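Long-range contacts in endo-pectate lyase (Erwinia chrysanthemi, PDB 3B4N), which cleaves (1->4)-alpha-D-galacturonan by calcium-dependent elimination, and probably acts within the chains of both polygalacturonate and highly methylated pectins: residues 84-89 against 101-106; 198-203 against 227-232; 208-213 against 242-247; 309-314 against 331-336. All coordinates share one frame; numbering follows the deposited sequence.

Contact 1. Residues 84-89 against 101-106; sequences YWYWVD and NAVTTA
In the antiparallel hairpin of strands 85-92 and 97-104, Trp85 faces Thr104 as a non-hydrogen-bonded pair and Tyr86 faces Val103 as a hydrogen-bonded one. The latter closes its ring of two backbone bonds, Tyr86 N to Val103 O at 2.9 Å and Val103 N to Tyr86 O at 3.1 Å. Toward the end of the pairing, side-chain hydroxyls join the backbone bonds. Tyr84 O is gripped twice: Thr105 N reaches it at 3.0 Å, while Thr104 OG1, 2.8 Å from the same Tyr84 O, comes from 47° above the carbonyl plane. Thr104 OG1 stands anti to its backbone N (chi1 -178°), and it also accepts from Ala106 N in an ST turn. Thr105 OG1 receives Tyr84 N at 2.9 Å, and Asn83 ND2 binds the same hydroxyl. Beta-branched Thr104 suits its extended backbone; Thr105, just past the strand, supplies a short hydroxyl that reaches Tyr84 N.

Thr104 covers one face of the Trp85 indole, OG1 over its centre and CB over the five-membered ring, 3.5 Å from that centroid and 12° off the normal: a CH-pi contact. The smaller Ala102 places CB over one face of Trp87, offset toward the rim and 3.2 Å from NE1; Arg60 adds a cation-pi contact to that indole. Beneath, Val103 CG2 meets Tyr86 CB at 3.8 Å, while the Tyr86 hydroxyl is held by Asp75 and Asn33. Val103 packs on Leu24 and Leu26 of strand 22-29, and both Val103 and Tyr86 on Leu35 of strand 32-39, in a beta sandwich consistent with a fibronectin type III-like domain.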
loop_
_atom_site.group_PDB
_atom_site.type_symbol
_atom_site.label_atom_id
_atom_site.label_comp_id
_atom_site.label_asym_id
_atom_site.label_seq_id
_atom_site.Cartn_x
_atom_site.Cartn_y
_atom_site.Cartn_z
ATOM N N TYR A 84 20.079 -8.136 12.384
ATOM C CA TYR A 84 20.542 -7.612 11.107
ATOM C C TYR A 84 20.326 -6.119 10.960
ATOM O O TYR A 84 19.410 -5.543 11.544
ATOM C CB TYR A 84 19.832 -8.319 9.948
ATOM C CG TYR A 84 20.106 -9.800 9.895
ATOM C CD1 TYR A 84 19.347 -10.691 10.644
ATOM C CD2 TYR A 84 21.145 -10.305 9.115
ATOM C CE1 TYR A 84 19.614 -12.055 10.617
ATOM C CE2 TYR A 84 21.423 -11.671 9.085
ATOM C CZ TYR A 84 20.650 -12.534 9.837
ATOM O OH TYR A 84 20.911 -13.883 9.805
ATOM N N TRP A 85 21.205 -5.507 10.176
ATOM C CA TRP A 85 21.129 -4.091 9.846
ATOM C C TRP A 85 21.028 -4.053 8.328
ATOM O O TRP A 85 21.692 -4.834 7.621
ATOM C CB TRP A 85 22.385 -3.335 10.289
ATOM C CG TRP A 85 22.375 -2.932 11.724
ATOM C CD1 TRP A 85 22.124 -1.688 12.226
ATOM C CD2 TRP A 85 22.585 -3.787 12.848
ATOM N NE1 TRP A 85 22.160 -1.716 13.598
ATOM C CE2 TRP A 85 22.441 -2.993 14.008
ATOM C CE3 TRP A 85 22.880 -5.148 12.987
ATOM C CZ2 TRP A 85 22.581 -3.517 15.296
ATOM C CZ3 TRP A 85 23.021 -5.672 14.272
ATOM C CH2 TRP A 85 22.870 -4.851 15.410
ATOM N N TYR A 86 20.182 -3.155 7.836
ATOM C CA TYR A 86 19.974 -2.979 6.407
ATOM C C TYR A 86 20.141 -1.530 5.985
ATOM O O TYR A 86 19.896 -0.612 6.756
ATOM C CB TYR A 86 18.554 -3.389 6.018
ATOM C CG TYR A 86 18.223 -4.846 6.194
ATOM C CD1 TYR A 86 18.415 -5.757 5.157
ATOM C CD2 TYR A 86 17.665 -5.304 7.384
ATOM C CE1 TYR A 86 18.040 -7.101 5.303
ATOM C CE2 TYR A 86 17.294 -6.628 7.541
ATOM C CZ TYR A 86 17.481 -7.519 6.502
ATOM O OH TYR A 86 17.111 -8.831 6.659
ATOM N N TRP A 87 20.565 -1.356 4.738
ATOM C CA TRP A 87 20.710 -0.041 4.109
ATOM C C TRP A 87 20.277 -0.238 2.665
ATOM O O TRP A 87 20.435 -1.318 2.100
ATOM C CB TRP A 87 22.165 0.431 4.043
ATOM C CG TRP A 87 22.810 0.774 5.331
ATOM C CD1 TRP A 87 22.974 2.021 5.864
ATOM C CD2 TRP A 87 23.433 -0.137 6.235
ATOM N NE1 TRP A 87 23.672 1.941 7.044
ATOM C CE2 TRP A 87 23.967 0.626 7.295
ATOM C CE3 TRP A 87 23.592 -1.531 6.253
ATOM C CZ2 TRP A 87 24.654 0.044 8.364
ATOM C CZ3 TRP A 87 24.278 -2.114 7.318
ATOM C CH2 TRP A 87 24.799 -1.322 8.358
ATOM N N VAL A 88 19.728 0.808 2.064
ATOM C CA VAL A 88 19.360 0.761 0.658
ATOM C C VAL A 88 20.120 1.896 -0.023
ATOM O O VAL A 88 20.106 3.044 0.431
ATOM C CB VAL A 88 17.843 0.927 0.435
ATOM C CG1 VAL A 88 17.558 1.195 -1.045
ATOM C CG2 VAL A 88 17.122 -0.341 0.873
ATOM N N ASP A 89 20.822 1.542 -1.089
ATOM C CA ASP A 89 21.611 2.476 -1.873
ATOM C C ASP A 89 20.874 2.736 -3.185
ATOM O O ASP A 89 20.738 1.843 -4.016
ATOM C CB ASP A 89 22.981 1.851 -2.160
ATOM C CG ASP A 89 23.938 2.791 -2.873
ATOM O OD1 ASP A 89 25.078 2.347 -3.146
ATOM O OD2 ASP A 89 23.571 3.951 -3.158
ATOM N N ASN A 101 19.347 5.669 5.696
ATOM C CA ASN A 101 19.679 5.499 7.096
ATOM C C ASN A 101 19.665 3.985 7.266
ATOM O O ASN A 101 19.086 3.261 6.442
ATOM C CB ASN A 101 18.568 6.067 7.973
ATOM C CG ASN A 101 17.204 5.495 7.608
ATOM O OD1 ASN A 101 16.627 4.659 8.322
ATOM N ND2 ASN A 101 16.692 5.933 6.487
ATOM N N ALA A 102 20.281 3.506 8.335
ATOM C CA ALA A 102 20.274 2.083 8.621
ATOM C C ALA A 102 19.016 1.747 9.426
ATOM O O ALA A 102 18.486 2.596 10.148
ATOM C CB ALA A 102 21.506 1.711 9.443
ATOM N N VAL A 103 18.525 0.524 9.264
ATOM C CA VAL A 103 17.406 0.036 10.064
ATOM C C VAL A 103 17.895 -1.301 10.606
ATOM O O VAL A 103 18.777 -1.931 10.015
ATOM C CB VAL A 103 16.106 -0.178 9.263
ATOM C CG1 VAL A 103 15.582 1.158 8.765
ATOM C CG2 VAL A 103 16.343 -1.145 8.126
ATOM N N THR A 104 17.335 -1.741 11.725
ATOM C CA THR A 104 17.795 -2.986 12.316
ATOM C C THR A 104 16.696 -3.759 13.018
ATOM O O THR A 104 15.684 -3.191 13.428
ATOM C CB THR A 104 18.912 -2.699 13.339
ATOM O OG1 THR A 104 19.392 -3.929 13.888
ATOM C CG2 THR A 104 18.383 -1.829 14.476
ATOM N N THR A 105 16.915 -5.064 13.150
ATOM C CA THR A 105 15.971 -5.937 13.835
ATOM C C THR A 105 16.296 -5.921 15.327
ATOM O O THR A 105 15.512 -6.404 16.146
ATOM C CB THR A 105 16.095 -7.395 13.350
ATOM O OG1 THR A 105 17.428 -7.861 13.592
ATOM C CG2 THR A 105 15.780 -7.511 11.870
ATOM N N ALA A 106 17.457 -5.370 15.675
ATOM C CA ALA A 106 17.889 -5.316 17.069
ATOM C C ALA A 106 16.948 -4.481 17.930
ATOM O O ALA A 106 16.644 -3.331 17.605
ATOM C CB ALA A 106 19.308 -4.768 17.153
#

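Contact 2. Residues 198-203 against 227-232; sequences TNNGKT and QHNSKN
Ser230 OG donates to Gly201 O at 2.7 Å, and Asn199 N donates to Gln227 O at 2.8 Å, the second a regular parallel-strand bond. Asn199 O takes two donors from segment 227-232, Asn229 N at 2.9 Å and Ser230 N at 3.1 Å, where strand 227-228 gives way to a turn. The Asn200 amide lies nearly coplanar with that of Asn229, and Asn200 ND2 meets a lone pair of Asn229 OD1 at 3.0 Å. Farther out, a bend at chi2 (65°) swings Lys202 CD toward Asn232, and the otherwise extended chain carries NZ to Asn232 O at 2.9 Å; a water joins Gly201 O to Lys231 O.

These are equivalent strand ends and turns on successive coils of the right-handed parallel beta helix; beside Thr198 and Asn200 lie the zinc-binding Asp195 and Asp178. Asparagine suits the inner place of Asn199: OD1 accepts Gly201 N in an Asx turn, and ND2 bonds Thr235. That amide also lies over one face of His228, planes 29° apart, with ND2 3.5 Å from CE1. The imidazole is pinned by Ser233 on NE2 and Trp251 on ND1. On the other face, Thr198 CG2 rests 3.4 Å from Asn229 OD1.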
loop_
_atom_site.group_PDB
_atom_site.type_symbol
_atom_site.label_atom_id
_atom_site.label_comp_id
_atom_site.label_asym_id
_atom_site.label_seq_id
_atom_site.Cartn_x
_atom_site.Cartn_y
_atom_site.Cartn_z
ATOM N N THR A 198 -8.123 6.107 2.152
ATOM C CA THR A 198 -9.421 6.414 1.562
ATOM C C THR A 198 -9.315 7.565 0.579
ATOM O O THR A 198 -8.822 8.640 0.919
ATOM C CB THR A 198 -10.435 6.804 2.667
ATOM O OG1 THR A 198 -10.502 5.761 3.643
ATOM C CG2 THR A 198 -11.816 7.058 2.080
ATOM N N ASN A 199 -9.777 7.335 -0.642
ATOM C CA ASN A 199 -9.749 8.361 -1.659
ATOM C C ASN A 199 -11.071 9.119 -1.699
ATOM O O ASN A 199 -12.080 8.631 -2.217
ATOM C CB ASN A 199 -9.453 7.744 -3.038
ATOM C CG ASN A 199 -9.185 8.800 -4.097
ATOM O OD1 ASN A 199 -9.358 9.995 -3.844
ATOM N ND2 ASN A 199 -8.760 8.368 -5.283
ATOM N N ASN A 200 -11.054 10.306 -1.101
ATOM C CA ASN A 200 -12.195 11.222 -1.094
ATOM C C ASN A 200 -11.735 12.464 -1.867
ATOM O O ASN A 200 -12.342 13.531 -1.751
ATOM C CB ASN A 200 -12.550 11.671 0.334
ATOM C CG ASN A 200 -13.163 10.571 1.182
ATOM O OD1 ASN A 200 -12.913 10.501 2.381
ATOM N ND2 ASN A 200 -13.993 9.736 0.578
ATOM N N GLY A 201 -10.664 12.318 -2.651
ATOM C CA GLY A 201 -10.111 13.432 -3.409
ATOM C C GLY A 201 -10.097 13.236 -4.912
ATOM O O GLY A 201 -10.968 12.572 -5.454
ATOM N N LYS A 202 -9.107 13.817 -5.593
ATOM C CA LYS A 202 -9.014 13.709 -7.047
ATOM C C LYS A 202 -8.144 12.535 -7.483
ATOM O O LYS A 202 -8.593 11.693 -8.264
ATOM C CB LYS A 202 -8.473 15.020 -7.636
ATOM C CG LYS A 202 -8.582 15.132 -9.148
ATOM C CD LYS A 202 -10.029 15.169 -9.622
ATOM C CE LYS A 202 -10.100 15.432 -11.117
ATOM N NZ LYS A 202 -11.458 15.156 -11.682
ATOM N N THR A 203 -6.900 12.500 -7.017
ATOM C CA THR A 203 -6.004 11.385 -7.323
ATOM C C THR A 203 -5.242 11.028 -6.060
ATOM O O THR A 203 -4.583 11.881 -5.467
ATOM C CB THR A 203 -4.956 11.712 -8.414
ATOM O OG1 THR A 203 -5.614 12.115 -9.617
ATOM C CG2 THR A 203 -4.139 10.463 -8.736
ATOM N N GLN A 227 -10.073 2.267 0.067
ATOM C CA GLN A 227 -11.485 2.601 -0.103
ATOM C C GLN A 227 -11.543 3.827 -1.011
ATOM O O GLN A 227 -10.753 4.752 -0.854
ATOM C CB GLN A 227 -12.112 2.912 1.259
ATOM C CG GLN A 227 -13.580 3.333 1.218
ATOM C CD GLN A 227 -14.502 2.247 0.692
ATOM O OE1 GLN A 227 -14.188 1.057 0.747
ATOM N NE2 GLN A 227 -15.662 2.658 0.192
ATOM N N HIS A 228 -12.474 3.837 -1.951
ATOM C CA HIS A 228 -12.558 4.939 -2.909
ATOM C C HIS A 228 -13.999 5.432 -2.982
ATOM O O HIS A 228 -14.892 4.717 -3.466
ATOM C CB HIS A 228 -12.047 4.400 -4.254
ATOM C CG HIS A 228 -11.788 5.442 -5.294
ATOM N ND1 HIS A 228 -10.881 5.238 -6.314
ATOM C CD2 HIS A 228 -12.371 6.640 -5.542
ATOM C CE1 HIS A 228 -10.922 6.265 -7.146
ATOM N NE2 HIS A 228 -11.818 7.129 -6.700
ATOM N N ASN A 229 -14.207 6.652 -2.484
ATOM C CA ASN A 229 -15.534 7.273 -2.406
ATOM C C ASN A 229 -15.805 8.421 -3.365
ATOM O O ASN A 229 -16.944 8.616 -3.791
ATOM C CB ASN A 229 -15.776 7.815 -0.993
ATOM C CG ASN A 229 -15.634 6.762 0.082
ATOM O OD1 ASN A 229 -15.105 7.037 1.161
ATOM N ND2 ASN A 229 -16.114 5.559 -0.192
ATOM N N SER A 230 -14.791 9.223 -3.666
ATOM C CA SER A 230 -15.029 10.339 -4.573
ATOM C C SER A 230 -15.290 9.827 -5.987
ATOM O O SER A 230 -15.078 8.647 -6.280
ATOM C CB SER A 230 -13.830 11.287 -4.572
ATOM O OG SER A 230 -12.657 10.589 -4.933
ATOM N N LYS A 231 -15.763 10.718 -6.856
ATOM C CA LYS A 231 -16.054 10.381 -8.251
ATOM C C LYS A 231 -15.154 11.196 -9.184
ATOM O O LYS A 231 -14.592 12.213 -8.778
ATOM C CB LYS A 231 -17.524 10.671 -8.583
ATOM C CG LYS A 231 -18.514 10.044 -7.612
ATOM C CD LYS A 231 -19.924 10.563 -7.843
ATOM C CE LYS A 231 -20.852 10.123 -6.725
ATOM N NZ LYS A 231 -22.141 10.876 -6.759
ATOM N N ASN A 232 -15.030 10.744 -10.430
ATOM C CA ASN A 232 -14.186 11.404 -11.431
ATOM C C ASN A 232 -12.796 11.469 -10.810
ATOM O O ASN A 232 -12.091 12.476 -10.920
ATOM C CB ASN A 232 -14.705 12.826 -11.700
ATOM C CG ASN A 232 -16.193 12.858 -12.003
ATOM O OD1 ASN A 232 -16.638 12.328 -13.011
ATOM N ND2 ASN A 232 -16.965 13.472 -11.121
HETATM O O HOH W 1 -13.100 14.127 -7.006
#

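Contact 3. Residues 208-213 against 242-247; sequences GGIAHN and TLTGEH. With CA (calcium ion), chain C.
His212 and Thr244 cross at about a right angle, the threonine hydroxyl at the edge of the imidazole, where His212 ND1 and Thr244 OG1 share a hydrogen bond of 2.8 Å. Thr244 OG1 stands between its backbone N and carbonyl carbon (chi1 63°), which brings it to the ND1 edge. On the same face Ile210 lies alongside Thr242, tightly: Ile210 CD1 is 3.4 Å from Thr242 CB. On the other face the small Ala211 CB leaves room for Leu243, whose CD2 lies 3.7 Å away.

His247 is held flat between two carbons, Leu243 CB over one face and Asn213 CB over the opposite one. Its NE2 donates to Thr244 O at 2.8 Å, and Asn213 N approaches that oxygen from the carbonyl plane's other side. Asn213 divides its amide: OD1 binds the calcium ion at 2.3 Å, and ND2 holds a water at 2.9 Å that also bonds His247 ND1, through which the histidine may help orient the ligand amide. Asp191, Ile192 and Tyr218 complete the protein ligands. Gly245, with positive phi, turns the corner where a CB would collide with Asn213 O.

Strand 210-213 runs parallel between strands 181-189 and 241-244, on neighbouring coils of the right-handed parallel beta helix. Beyond the corner, strand 246-253 lies between 224-228 and 276-284, whose Val225 and Ile277 pack on Leu243 and His247, while Tyr34 of strand 32-39 covers Ile210, Thr242 and Thr244.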
loop_
_atom_site.group_PDB
_atom_site.type_symbol
_atom_site.label_atom_id
_atom_site.label_comp_id
_atom_site.label_asym_id
_atom_site.label_seq_id
_atom_site.Cartn_x
_atom_site.Cartn_y
_atom_site.Cartn_z
ATOM N N GLY A 208 4.896 2.548 -3.079
ATOM C CA GLY A 208 5.543 1.626 -2.172
ATOM C C GLY A 208 4.683 1.441 -0.932
ATOM O O GLY A 208 3.456 1.592 -0.976
ATOM N N GLY A 209 5.335 1.091 0.170
ATOM C CA GLY A 209 4.622 0.861 1.416
ATOM C C GLY A 209 4.389 -0.629 1.621
ATOM O O GLY A 209 4.463 -1.420 0.678
ATOM N N ILE A 210 4.098 -1.008 2.861
ATOM C CA ILE A 210 3.842 -2.403 3.217
ATOM C C ILE A 210 2.594 -2.389 4.087
ATOM O O ILE A 210 2.568 -1.691 5.094
ATOM C CB ILE A 210 5.008 -3.002 4.043
ATOM C CG1 ILE A 210 6.324 -2.929 3.254
ATOM C CG2 ILE A 210 4.683 -4.442 4.414
ATOM C CD1 ILE A 210 6.415 -3.869 2.085
ATOM N N ALA A 211 1.559 -3.129 3.694
ATOM C CA ALA A 211 0.330 -3.160 4.476
ATOM C C ALA A 211 -0.007 -4.576 4.921
ATOM O O ALA A 211 -0.263 -5.458 4.108
ATOM C CB ALA A 211 -0.825 -2.572 3.669
ATOM N N HIS A 212 -0.021 -4.770 6.229
ATOM C CA HIS A 212 -0.318 -6.063 6.798
ATOM C C HIS A 212 -1.750 -6.138 7.301
ATOM O O HIS A 212 -2.319 -5.150 7.749
ATOM C CB HIS A 212 0.626 -6.329 7.977
ATOM C CG HIS A 212 0.489 -7.698 8.567
ATOM N ND1 HIS A 212 0.892 -8.835 7.902
ATOM C CD2 HIS A 212 -0.006 -8.113 9.759
ATOM C CE1 HIS A 212 0.655 -9.892 8.658
ATOM N NE2 HIS A 212 0.111 -9.482 9.789
ATOM N N ASN A 213 -2.351 -7.310 7.172
ATOM C CA ASN A 213 -3.663 -7.519 7.758
ATOM C C ASN A 213 -3.672 -8.979 8.166
ATOM O O ASN A 213 -2.871 -9.766 7.675
ATOM C CB ASN A 213 -4.820 -7.193 6.806
ATOM C CG ASN A 213 -6.033 -6.664 7.568
ATOM O OD1 ASN A 213 -6.099 -6.788 8.793
ATOM N ND2 ASN A 213 -6.994 -6.080 6.857
ATOM N N THR A 242 3.288 -3.516 -1.129
ATOM C CA THR A 242 3.197 -4.922 -0.760
ATOM C C THR A 242 2.213 -5.213 0.344
ATOM O O THR A 242 2.215 -4.546 1.377
ATOM C CB THR A 242 4.579 -5.426 -0.325
ATOM O OG1 THR A 242 5.474 -5.320 -1.433
ATOM C CG2 THR A 242 4.524 -6.879 0.152
ATOM N N LEU A 243 1.379 -6.221 0.111
ATOM C CA LEU A 243 0.402 -6.650 1.097
ATOM C C LEU A 243 0.915 -7.931 1.728
ATOM O O LEU A 243 1.344 -8.846 1.022
ATOM C CB LEU A 243 -0.958 -6.929 0.450
ATOM C CG LEU A 243 -1.639 -5.768 -0.279
ATOM C CD1 LEU A 243 -3.028 -6.195 -0.692
ATOM C CD2 LEU A 243 -1.700 -4.540 0.615
ATOM N N THR A 244 0.881 -7.989 3.052
ATOM C CA THR A 244 1.332 -9.177 3.772
ATOM C C THR A 244 0.201 -9.680 4.654
ATOM O O THR A 244 -0.701 -8.930 5.024
ATOM C CB THR A 244 2.566 -8.867 4.652
ATOM O OG1 THR A 244 2.218 -7.917 5.661
ATOM C CG2 THR A 244 3.688 -8.297 3.809
ATOM N N GLY A 245 0.244 -10.962 4.985
ATOM C CA GLY A 245 -0.798 -11.512 5.831
ATOM C C GLY A 245 -2.012 -11.980 5.054
ATOM O O GLY A 245 -1.876 -12.590 3.990
ATOM N N GLU A 246 -3.195 -11.710 5.603
ATOM C CA GLU A 246 -4.464 -12.095 4.990
ATOM C C GLU A 246 -5.275 -10.825 4.746
ATOM O O GLU A 246 -5.494 -10.045 5.670
ATOM C CB GLU A 246 -5.257 -13.024 5.921
ATOM C CG GLU A 246 -4.586 -14.356 6.257
ATOM C CD GLU A 246 -3.559 -14.242 7.363
ATOM O OE1 GLU A 246 -3.901 -13.718 8.445
ATOM O OE2 GLU A 246 -2.410 -14.687 7.157
ATOM N N HIS A 247 -5.737 -10.641 3.509
ATOM C CA HIS A 247 -6.501 -9.459 3.115
ATOM C C HIS A 247 -7.838 -9.770 2.455
ATOM O O HIS A 247 -8.054 -10.871 1.940
ATOM C CB HIS A 247 -5.674 -8.638 2.134
ATOM C CG HIS A 247 -4.493 -7.973 2.760
ATOM N ND1 HIS A 247 -4.504 -6.648 3.136
ATOM C CD2 HIS A 247 -3.272 -8.452 3.097
ATOM C CE1 HIS A 247 -3.339 -6.337 3.678
ATOM N NE2 HIS A 247 -2.573 -7.416 3.664
HETATM CA CA CA C . -6.949 -5.808 10.702
HETATM O O HOH W 2 -7.183 -6.227 3.990
HETATM O O HOH W 3 -8.883 -5.106 9.412
HETATM O O HOH W 4 -7.938 -7.947 11.044
#

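Contact 4. Residues 309-314 against 331-336; sequences CEEFKG and TTNCKV
Cys309 SG stands anti to its backbone N (chi1 -172°) and Cys334 SG anti to its carbonyl carbon (chi1 -80°), and these two torsions turn the sulfurs toward each other across the gap between segments 309-314 and 331-336. The resulting disulfide has an SG-SG length of 2.0 Å between Cys309 and Cys334, with chi3 at -81°, close to the relaxed right angle. It ties together two faces near the C-terminal end of the right-handed parallel beta helix: strand 309-313 pairs with 276-284, and strand 334-336 with 290-298. The strands run in opposite senses but make no backbone hydrogen bond to each other, which leaves the link to side chains.

Two residues along the first strand, Glu311 points the same way as Cys309. Its chain is extended beyond CG and meets Thr331 tip to tip, Thr331 OG1 donating to Glu311 OE1 at 2.7 Å nearly on the line of the C-O bond. The same hydroxyl accepts Cys334 N at 3.0 Å in an ST motif, which ties the carboxylate to the turn that presents the cysteine. A long acidic side chain suits this place because its other oxygen, OE2, makes a salt bridge to Arg285, a pairing that would favour the charged form. The methylene part is useful too: Glu311 CG packs 3.7 Å from Cys334 SG. On the far side of the disulfide, Val336 CG1 fills in against Cys309 CB at 3.8 Å. Asn333 anchors the turn through ND2 on Asp289 O, and a water donates both to Glu311 OE1, at 2.7 Å, and to Asn333 OD1, at 2.6 Å.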
loop_
_atom_site.group_PDB
_atom_site.type_symbol
_atom_site.label_atom_id
_atom_site.label_comp_id
_atom_site.label_asym_id
_atom_site.label_seq_id
_atom_site.Cartn_x
_atom_site.Cartn_y
_atom_site.Cartn_z
ATOM N N CYS A 309 -9.992 -8.854 -11.011
ATOM C CA CYS A 309 -10.981 -7.786 -11.157
ATOM C C CYS A 309 -12.380 -8.368 -11.205
ATOM O O CYS A 309 -12.662 -9.254 -12.006
ATOM C CB CYS A 309 -10.710 -6.997 -12.435
ATOM S SG CYS A 309 -11.697 -5.481 -12.685
ATOM N N GLU A 310 -13.254 -7.882 -10.335
ATOM C CA GLU A 310 -14.630 -8.357 -10.311
ATOM C C GLU A 310 -15.561 -7.191 -10.573
ATOM O O GLU A 310 -15.335 -6.079 -10.081
ATOM C CB GLU A 310 -14.965 -8.999 -8.962
ATOM C CG GLU A 310 -14.139 -10.249 -8.665
ATOM C CD GLU A 310 -14.492 -10.892 -7.346
ATOM O OE1 GLU A 310 -14.608 -10.169 -6.337
ATOM O OE2 GLU A 310 -14.650 -12.132 -7.316
ATOM N N GLU A 311 -16.595 -7.448 -11.367
ATOM C CA GLU A 311 -17.587 -6.430 -11.703
ATOM C C GLU A 311 -18.808 -6.571 -10.809
ATOM O O GLU A 311 -19.239 -7.686 -10.501
ATOM C CB GLU A 311 -17.985 -6.544 -13.177
ATOM C CG GLU A 311 -16.871 -6.066 -14.100
ATOM C CD GLU A 311 -17.184 -6.177 -15.578
ATOM O OE1 GLU A 311 -16.352 -5.705 -16.379
ATOM O OE2 GLU A 311 -18.241 -6.731 -15.952
ATOM N N PHE A 312 -19.328 -5.424 -10.376
ATOM C CA PHE A 312 -20.493 -5.341 -9.494
ATOM C C PHE A 312 -21.442 -4.277 -9.999
ATOM O O PHE A 312 -21.107 -3.495 -10.886
ATOM C CB PHE A 312 -20.085 -4.869 -8.098
ATOM C CG PHE A 312 -19.204 -5.810 -7.349
ATOM C CD1 PHE A 312 -19.742 -6.684 -6.411
ATOM C CD2 PHE A 312 -17.826 -5.787 -7.542
ATOM C CE1 PHE A 312 -18.926 -7.523 -5.670
ATOM C CE2 PHE A 312 -16.996 -6.623 -6.807
ATOM C CZ PHE A 312 -17.543 -7.495 -5.867
ATOM N N LYS A 313 -22.624 -4.246 -9.392
ATOM C CA LYS A 313 -23.604 -3.218 -9.684
ATOM C C LYS A 313 -23.596 -2.374 -8.416
ATOM O O LYS A 313 -23.831 -2.896 -7.327
ATOM C CB LYS A 313 -25.008 -3.795 -9.875
ATOM C CG LYS A 313 -26.039 -2.725 -10.254
ATOM C CD LYS A 313 -27.471 -3.251 -10.186
ATOM C CE LYS A 313 -27.915 -3.447 -8.750
ATOM N NZ LYS A 313 -29.339 -3.897 -8.659
ATOM N N GLY A 314 -23.282 -1.091 -8.546
ATOM C CA GLY A 314 -23.278 -0.213 -7.390
ATOM C C GLY A 314 -24.646 0.424 -7.212
ATOM O O GLY A 314 -25.414 0.515 -8.168
ATOM N N THR A 331 -12.246 -6.450 -20.218
ATOM C CA THR A 331 -13.561 -5.878 -20.481
ATOM C C THR A 331 -13.434 -4.361 -20.349
ATOM O O THR A 331 -12.378 -3.848 -19.963
ATOM C CB THR A 331 -14.630 -6.370 -19.482
ATOM O OG1 THR A 331 -14.288 -5.926 -18.158
ATOM C CG2 THR A 331 -14.731 -7.885 -19.510
ATOM N N THR A 332 -14.501 -3.643 -20.678
ATOM C CA THR A 332 -14.506 -2.191 -20.587
ATOM C C THR A 332 -14.139 -1.709 -19.186
ATOM O O THR A 332 -13.353 -0.780 -19.019
ATOM C CB THR A 332 -15.905 -1.632 -20.933
ATOM O OG1 THR A 332 -16.235 -1.983 -22.283
ATOM C CG2 THR A 332 -15.944 -0.114 -20.772
ATOM N N ASN A 333 -14.705 -2.363 -18.181
ATOM C CA ASN A 333 -14.486 -1.953 -16.805
ATOM C C ASN A 333 -13.349 -2.652 -16.081
ATOM O O ASN A 333 -12.855 -2.153 -15.074
ATOM C CB ASN A 333 -15.803 -2.104 -16.051
ATOM C CG ASN A 333 -16.927 -1.381 -16.754
ATOM O OD1 ASN A 333 -17.677 -1.972 -17.536
ATOM N ND2 ASN A 333 -17.022 -0.081 -16.518
ATOM N N CYS A 334 -12.933 -3.802 -16.594
ATOM C CA CYS A 334 -11.820 -4.539 -16.014
ATOM C C CYS A 334 -10.715 -4.608 -17.058
ATOM O O CYS A 334 -10.618 -5.568 -17.833
ATOM C CB CYS A 334 -12.246 -5.944 -15.608
ATOM S SG CYS A 334 -13.135 -6.047 -14.024
ATOM N N LYS A 335 -9.895 -3.564 -17.085
ATOM C CA LYS A 335 -8.794 -3.473 -18.025
ATOM C C LYS A 335 -7.580 -4.183 -17.450
ATOM O O LYS A 335 -6.580 -3.562 -17.083
ATOM C CB LYS A 335 -8.469 -2.008 -18.324
ATOM C CG LYS A 335 -9.496 -1.296 -19.205
ATOM C CD LYS A 335 -9.408 -1.775 -20.646
ATOM C CE LYS A 335 -10.365 -1.013 -21.554
ATOM N NZ LYS A 335 -10.268 -1.489 -22.964
ATOM N N VAL A 336 -7.701 -5.496 -17.344
ATOM C CA VAL A 336 -6.630 -6.337 -16.856
ATOM C C VAL A 336 -6.587 -7.563 -17.767
ATOM O O VAL A 336 -7.622 -8.125 -18.127
ATOM C CB VAL A 336 -6.845 -6.750 -15.370
ATOM C CG1 VAL A 336 -8.130 -7.546 -15.219
ATOM C CG2 VAL A 336 -5.657 -7.565 -14.879
HETATM O O HOH W 5 -17.149 -4.268 -18.553
#

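Overall arrangement
Contact 1 closes before the others open and belongs to the separate N-terminal sandwich; contacts 2, 3 and 4 lie on the parallel beta helix. Contact 3 is nearest the centre of the chain, about 20 Å from contact 1, 21 Å from contact 2 and 23 Å from contact 4 between centres. Contacts 2 and 3 interleave along the chain: strand 210-213 is followed by 224-228, which neighbours 246-253. That sheet continues through 276-284 to 309-313 of contact 4. Zinc near contact 2 and calcium at contact 3 put the metal sites on the helix coils, whereas contact 4, its centre about 41 Å from that of contact 1, ties the C-terminal end with a disulfide.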